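Local coordinates for oligopeptide ABC transporter, periplasmic oligopeptide-binding protein, putative (Thermotoga maritima MSB8, PDB 5IPW), which probably binds oligopeptides in the periplasm as the solute-binding component of an ABC-type peptide importer, at residues 501-511 with 552-562. Numbering follows the deposited sequence.
Sequences LSSPMVIFPGS and VYRLVDLYYQI
A type II beta turn, F508 to S511, sits against helix 550-564 in this family 5 solute-binding protein, and Y559 of the helix meets residues at both ends of the turn. Its CG is anti to the backbone N (chi1 177°), which lays one face of the phenol over S511 CB, with P504 and F508 coming in obliquely from the same side. S511 CB stands 3.6 Å from the ring centroid and 3° off the normal, a CH-pi contact. P504 CB approaches Y559 CE1 at 3.6 Å. The F508 and Y559 rings meet obliquely, their planes at 48°; F508 CD2 lies 3.5 Å from Y559 CD1. Farther along, F508 CZ meets I562 CD1 at 3.6 Å, and M575 and A578 of helix 568-584 also touch the F508 side chain. P509 rests its CD on L555 CB (3.9 Å) and its CG on V552 CG1. Replacing Y559 by alanine removes the whole ring, which is likely to leave S511 CB and P504 without their aromatic partner and open a gap beside F508. Y560 OH donates a weak hydrogen bond to G510 O (3.4 Å), whereas S511 OG bonds F508 O (2.8 Å) inside the turn; cohesion is therefore mainly apolar and aromatic.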
ATOM      1  N   LEU A 501      -7.951  -3.395   3.591  1.00 59.74           N
ATOM      2  CA  LEU A 501      -8.955  -2.457   4.106  1.00 61.30           C
ATOM      3  C   LEU A 501      -8.881  -1.018   3.578  1.00 61.33           C
ATOM      4  O   LEU A 501      -9.835  -0.258   3.733  1.00 59.56           O
ATOM      5  CB  LEU A 501      -8.933  -2.465   5.632  1.00 62.04           C
ATOM      6  CG  LEU A 501      -9.452  -3.777   6.231  1.00 63.95           C
ATOM      7  CD1 LEU A 501      -8.952  -3.975   7.654  1.00 64.69           C
ATOM      8  CD2 LEU A 501     -10.975  -3.824   6.189  1.00 64.61           C
ATOM      9  N   SER A 502      -7.765  -0.650   2.959  1.00 63.36           N
ATOM     10  CA  SER A 502      -7.668   0.616   2.227  1.00 65.30           C
ATOM     11  C   SER A 502      -8.257   0.509   0.813  1.00 62.32           C
ATOM     12  O   SER A 502      -8.510   1.528   0.168  1.00 60.06           O
ATOM     13  CB  SER A 502      -6.205   1.052   2.132  1.00 68.97           C
ATOM     14  OG  SER A 502      -5.442   0.113   1.389  1.00 71.38           O
ATOM     15  N   SER A 503      -8.428  -0.726   0.335  1.00 61.57           N
ATOM     16  CA  SER A 503      -9.043  -1.024  -0.967  1.00 61.17           C
ATOM     17  C   SER A 503      -9.839  -2.325  -0.842  1.00 58.36           C
ATOM     18  O   SER A 503      -9.492  -3.343  -1.445  1.00 58.55           O
ATOM     19  CB  SER A 503      -7.965  -1.169  -2.042  1.00 64.23           C
ATOM     20  OG  SER A 503      -7.261   0.049  -2.232  1.00 69.16           O
ATOM     21  N   PRO A 504     -10.910  -2.299  -0.039  1.00 54.87           N
ATOM     22  CA  PRO A 504     -11.575  -3.521   0.391  1.00 54.74           C
ATOM     23  C   PRO A 504     -12.506  -4.200  -0.617  1.00 54.99           C
ATOM     24  O   PRO A 504     -13.140  -5.193  -0.262  1.00 54.76           O
ATOM     25  CB  PRO A 504     -12.394  -3.046   1.594  1.00 55.74           C
ATOM     26  CG  PRO A 504     -12.712  -1.632   1.281  1.00 54.30           C
ATOM     27  CD  PRO A 504     -11.479  -1.108   0.615  1.00 55.00           C
ATOM     28  N   MET A 505     -12.595  -3.700  -1.845  1.00 53.55           N
ATOM     29  CA  MET A 505     -13.621  -4.186  -2.762  1.00 53.20           C
ATOM     30  C   MET A 505     -13.462  -5.666  -3.115  1.00 54.46           C
ATOM     31  O   MET A 505     -14.455  -6.353  -3.317  1.00 55.81           O
ATOM     32  CB  MET A 505     -13.681  -3.333  -4.030  1.00 52.40           C
ATOM     33  CG  MET A 505     -12.549  -3.559  -5.017  1.00 53.14           C
ATOM     34  SD  MET A 505     -12.609  -2.374  -6.376  1.00 54.61           S
ATOM     35  CE  MET A 505     -12.254  -3.465  -7.756  1.00 58.82           C
ATOM     36  N   VAL A 506     -12.229  -6.156  -3.179  1.00 54.44           N
ATOM     37  CA  VAL A 506     -11.983  -7.528  -3.624  1.00 55.76           C
ATOM     38  C   VAL A 506     -12.376  -8.565  -2.569  1.00 56.95           C
ATOM     39  O   VAL A 506     -12.815  -9.661  -2.910  1.00 57.05           O
ATOM     40  CB  VAL A 506     -10.513  -7.732  -4.047  1.00 54.50           C
ATOM     41  CG1 VAL A 506     -10.197  -9.206  -4.260  1.00 53.46           C
ATOM     42  CG2 VAL A 506     -10.228  -6.956  -5.322  1.00 55.32           C
ATOM     43  N   ILE A 507     -12.215  -8.227  -1.297  1.00 56.23           N
ATOM     44  CA  ILE A 507     -12.579  -9.144  -0.232  1.00 56.45           C
ATOM     45  C   ILE A 507     -14.046  -8.960   0.125  1.00 60.53           C
ATOM     46  O   ILE A 507     -14.771  -9.940   0.301  1.00 63.67           O
ATOM     47  CB  ILE A 507     -11.674  -8.961   1.006  1.00 56.87           C
ATOM     48  CG1 ILE A 507     -10.384  -9.769   0.861  1.00 57.84           C
ATOM     49  CG2 ILE A 507     -12.354  -9.459   2.271  1.00 58.98           C
ATOM     50  CD1 ILE A 507      -9.666  -9.610  -0.462  1.00 59.60           C
ATOM     51  N   PHE A 508     -14.482  -7.707   0.220  1.00 61.97           N
ATOM     52  CA  PHE A 508     -15.813  -7.388   0.721  1.00 65.11           C
ATOM     53  C   PHE A 508     -16.729  -6.801  -0.348  1.00 63.84           C
ATOM     54  O   PHE A 508     -16.480  -5.702  -0.844  1.00 65.96           O
ATOM     55  CB  PHE A 508     -15.695  -6.410   1.881  1.00 68.73           C
ATOM     56  CG  PHE A 508     -14.884  -6.942   3.019  1.00 73.79           C
ATOM     57  CD1 PHE A 508     -15.377  -7.967   3.806  1.00 77.44           C
ATOM     58  CD2 PHE A 508     -13.623  -6.438   3.294  1.00 78.67           C
ATOM     59  CE1 PHE A 508     -14.639  -8.475   4.857  1.00 79.49           C
ATOM     60  CE2 PHE A 508     -12.876  -6.941   4.345  1.00 79.65           C
ATOM     61  CZ  PHE A 508     -13.386  -7.962   5.127  1.00 79.76           C
ATOM     62  N   PRO A 509     -17.798  -7.531  -0.704  1.00 61.19           N
ATOM     63  CA  PRO A 509     -18.804  -6.969  -1.588  1.00 60.01           C
ATOM     64  C   PRO A 509     -19.415  -5.700  -1.025  1.00 57.99           C
ATOM     65  O   PRO A 509     -19.690  -5.634   0.168  1.00 62.48           O
ATOM     66  CB  PRO A 509     -19.849  -8.081  -1.674  1.00 61.26           C
ATOM     67  CG  PRO A 509     -19.066  -9.330  -1.483  1.00 60.88           C
ATOM     68  CD  PRO A 509     -18.005  -8.974  -0.490  1.00 60.99           C
ATOM     69  N   GLY A 510     -19.597  -4.698  -1.882  1.00 56.77           N
ATOM     70  CA  GLY A 510     -20.236  -3.439  -1.497  1.00 55.21           C
ATOM     71  C   GLY A 510     -19.470  -2.605  -0.481  1.00 55.98           C
ATOM     72  O   GLY A 510     -20.060  -1.773   0.212  1.00 53.29           O
ATOM     73  N   SER A 511     -18.160  -2.818  -0.384  1.00 56.75           N
ATOM     74  CA  SER A 511     -17.314  -1.987   0.472  1.00 54.53           C
ATOM     75  C   SER A 511     -16.864  -0.720  -0.261  1.00 55.51           C
ATOM     76  O   SER A 511     -16.379   0.220   0.364  1.00 55.60           O
ATOM     77  CB  SER A 511     -16.100  -2.772   0.947  1.00 52.23           C
ATOM     78  OG  SER A 511     -15.372  -3.271  -0.154  1.00 52.11           O
ATOM     79  N   VAL A 552     -22.381 -14.550   0.991  1.00 76.44           N
ATOM     80  CA  VAL A 552     -21.995 -13.243   0.445  1.00 74.04           C
ATOM     81  C   VAL A 552     -22.562 -12.110   1.298  1.00 72.47           C
ATOM     82  O   VAL A 552     -21.841 -11.179   1.652  1.00 72.81           O
ATOM     83  CB  VAL A 552     -22.453 -13.078  -1.022  1.00 75.88           C
ATOM     84  CG1 VAL A 552     -22.237 -11.656  -1.516  1.00 75.37           C
ATOM     85  CG2 VAL A 552     -21.709 -14.050  -1.927  1.00 77.13           C
ATOM     86  N   TYR A 553     -23.848 -12.182   1.629  1.00 74.64           N
ATOM     87  CA  TYR A 553     -24.465 -11.183   2.508  1.00 76.06           C
ATOM     88  C   TYR A 553     -23.740 -11.095   3.847  1.00 76.43           C
ATOM     89  O   TYR A 553     -23.800 -10.067   4.526  1.00 74.39           O
ATOM     90  CB  TYR A 553     -25.939 -11.506   2.769  1.00 80.71           C
ATOM     91  CG  TYR A 553     -26.908 -11.223   1.633  1.00 86.09           C
ATOM     92  CD1 TYR A 553     -26.697 -10.180   0.728  1.00 86.57           C
ATOM     93  CD2 TYR A 553     -28.073 -11.976   1.495  1.00 87.72           C
ATOM     94  CE1 TYR A 553     -27.599  -9.922  -0.291  1.00 86.97           C
ATOM     95  CE2 TYR A 553     -28.979 -11.723   0.480  1.00 88.21           C
ATOM     96  CZ  TYR A 553     -28.739 -10.694  -0.411  1.00 87.25           C
ATOM     97  OH  TYR A 553     -29.635 -10.436  -1.420  1.00 86.99           O
ATOM     98  N   ARG A 554     -23.078 -12.186   4.227  1.00 77.82           N
ATOM     99  CA  ARG A 554     -22.324 -12.253   5.474  1.00 79.48           C
ATOM    100  C   ARG A 554     -21.038 -11.431   5.387  1.00 77.65           C
ATOM    101  O   ARG A 554     -20.724 -10.661   6.299  1.00 78.95           O
ATOM    102  CB  ARG A 554     -22.014 -13.721   5.829  1.00 80.87           C
ATOM    103  CG  ARG A 554     -22.255 -14.091   7.289  1.00 83.42           C
ATOM    104  CD  ARG A 554     -23.596 -13.588   7.816  1.00 84.43           C
ATOM    105  NE  ARG A 554     -24.671 -13.689   6.823  1.00 84.93           N
ATOM    106  CZ  ARG A 554     -25.789 -12.962   6.827  1.00 85.24           C
ATOM    107  NH1 ARG A 554     -26.018 -12.055   7.773  1.00 85.99           N
ATOM    108  NH2 ARG A 554     -26.693 -13.139   5.869  1.00 84.29           N
ATOM    109  N   LEU A 555     -20.303 -11.595   4.286  1.00 72.53           N
ATOM    110  CA  LEU A 555     -19.095 -10.799   4.029  1.00 67.77           C
ATOM    111  C   LEU A 555     -19.353  -9.296   4.110  1.00 67.23           C
ATOM    112  O   LEU A 555     -18.479  -8.539   4.522  1.00 69.31           O
ATOM    113  CB  LEU A 555     -18.492 -11.134   2.663  1.00 62.75           C
ATOM    114  CG  LEU A 555     -17.635 -12.392   2.592  1.00 62.15           C
ATOM    115  CD1 LEU A 555     -17.313 -12.722   1.145  1.00 61.54           C
ATOM    116  CD2 LEU A 555     -16.352 -12.238   3.393  1.00 61.01           C
ATOM    117  N   VAL A 556     -20.549  -8.866   3.716  1.00 64.83           N
ATOM    118  CA  VAL A 556     -20.924  -7.461   3.842  1.00 65.03           C
ATOM    119  C   VAL A 556     -20.974  -7.095   5.317  1.00 67.48           C
ATOM    120  O   VAL A 556     -20.364  -6.114   5.733  1.00 70.98           O
ATOM    121  CB  VAL A 556     -22.290  -7.158   3.191  1.00 63.87           C
ATOM    122  CG1 VAL A 556     -22.702  -5.715   3.436  1.00 61.92           C
ATOM    123  CG2 VAL A 556     -22.247  -7.441   1.694  1.00 66.79           C
ATOM    124  N   ASP A 557     -21.695  -7.897   6.099  1.00 71.51           N
ATOM    125  CA  ASP A 557     -21.845  -7.670   7.540  1.00 73.26           C
ATOM    126  C   ASP A 557     -20.495  -7.545   8.234  1.00 73.28           C
ATOM    127  O   ASP A 557     -20.294  -6.654   9.069  1.00 66.90           O
ATOM    128  CB  ASP A 557     -22.643  -8.809   8.184  1.00 76.09           C
ATOM    129  CG  ASP A 557     -24.112  -8.776   7.814  1.00 76.80           C
ATOM    130  OD1 ASP A 557     -24.726  -7.691   7.908  1.00 75.43           O
ATOM    131  OD2 ASP A 557     -24.650  -9.839   7.439  1.00 76.97           O
ATOM    132  N   LEU A 558     -19.581  -8.442   7.872  1.00 73.20           N
ATOM    133  CA  LEU A 558     -18.216  -8.409   8.381  1.00 74.50           C
ATOM    134  C   LEU A 558     -17.546  -7.071   8.096  1.00 74.90           C
ATOM    135  O   LEU A 558     -16.972  -6.460   9.000  1.00 76.33           O
ATOM    136  CB  LEU A 558     -17.381  -9.545   7.778  1.00 75.81           C
ATOM    137  CG  LEU A 558     -17.733 -10.981   8.189  1.00 77.23           C
ATOM    138  CD1 LEU A 558     -16.740 -11.958   7.579  1.00 78.63           C
ATOM    139  CD2 LEU A 558     -17.762 -11.146   9.702  1.00 76.64           C
ATOM    140  N   TYR A 559     -17.627  -6.609   6.848  1.00 71.66           N
ATOM    141  CA  TYR A 559     -16.981  -5.352   6.485  1.00 69.36           C
ATOM    142  C   TYR A 559     -17.496  -4.187   7.314  1.00 69.61           C
ATOM    143  O   TYR A 559     -16.711  -3.382   7.810  1.00 73.49           O
ATOM    144  CB  TYR A 559     -17.156  -5.002   5.008  1.00 67.91           C
ATOM    145  CG  TYR A 559     -16.527  -3.666   4.707  1.00 63.70           C
ATOM    146  CD1 TYR A 559     -15.146  -3.541   4.586  1.00 61.77           C
ATOM    147  CD2 TYR A 559     -17.302  -2.515   4.616  1.00 61.63           C
ATOM    148  CE1 TYR A 559     -14.559  -2.314   4.351  1.00 59.55           C
ATOM    149  CE2 TYR A 559     -16.724  -1.285   4.380  1.00 60.52           C
ATOM    150  CZ  TYR A 559     -15.352  -1.190   4.250  1.00 60.16           C
ATOM    151  OH  TYR A 559     -14.775   0.032   4.015  1.00 60.10           O
ATOM    152  N   TYR A 560     -18.813  -4.090   7.455  1.00 70.36           N
ATOM    153  CA  TYR A 560     -19.404  -2.951   8.157  1.00 73.05           C
ATOM    154  C   TYR A 560     -19.186  -3.003   9.667  1.00 71.78           C
ATOM    155  O   TYR A 560     -19.263  -1.978  10.350  1.00 67.19           O
ATOM    156  CB  TYR A 560     -20.875  -2.778   7.774  1.00 74.88           C
ATOM    157  CG  TYR A 560     -20.990  -2.038   6.466  1.00 76.17           C
ATOM    158  CD1 TYR A 560     -20.969  -2.717   5.250  1.00 77.45           C
ATOM    159  CD2 TYR A 560     -21.049  -0.652   6.443  1.00 77.67           C
ATOM    160  CE1 TYR A 560     -21.041  -2.031   4.048  1.00 77.49           C
ATOM    161  CE2 TYR A 560     -21.122   0.041   5.249  1.00 79.39           C
ATOM    162  CZ  TYR A 560     -21.118  -0.650   4.057  1.00 78.84           C
ATOM    163  OH  TYR A 560     -21.189   0.052   2.880  1.00 83.76           O
ATOM    164  N   GLN A 561     -18.888  -4.195  10.173  1.00 75.17           N
ATOM    165  CA  GLN A 561     -18.379  -4.338  11.530  1.00 79.30           C
ATOM    166  C   GLN A 561     -16.964  -3.796  11.593  1.00 74.67           C
ATOM    167  O   GLN A 561     -16.651  -2.965  12.446  1.00 77.95           O
ATOM    168  CB  GLN A 561     -18.391  -5.799  11.979  1.00 85.52           C
ATOM    169  CG  GLN A 561     -19.741  -6.278  12.481  1.00 91.36           C
ATOM    170  CD  GLN A 561     -19.667  -7.669  13.077  1.00 97.20           C
ATOM    171  OE1 GLN A 561     -19.685  -8.668  12.352  1.00 99.36           O
ATOM    172  NE2 GLN A 561     -19.580  -7.743  14.405  1.00 99.56           N
ATOM    173  N   ILE A 562     -16.121  -4.261  10.678  1.00 68.94           N
ATOM    174  CA  ILE A 562     -14.727  -3.834  10.637  1.00 68.57           C
ATOM    175  C   ILE A 562     -14.632  -2.314  10.524  1.00 69.86           C
ATOM    176  O   ILE A 562     -13.789  -1.689  11.163  1.00 68.88           O
ATOM    177  CB  ILE A 562     -13.964  -4.497   9.474  1.00 68.08           C
ATOM    178  CG1 ILE A 562     -13.800  -5.999   9.739  1.00 68.57           C
ATOM    179  CG2 ILE A 562     -12.592  -3.854   9.306  1.00 69.14           C
ATOM    180  CD1 ILE A 562     -13.229  -6.783   8.577  1.00 67.83           C
TER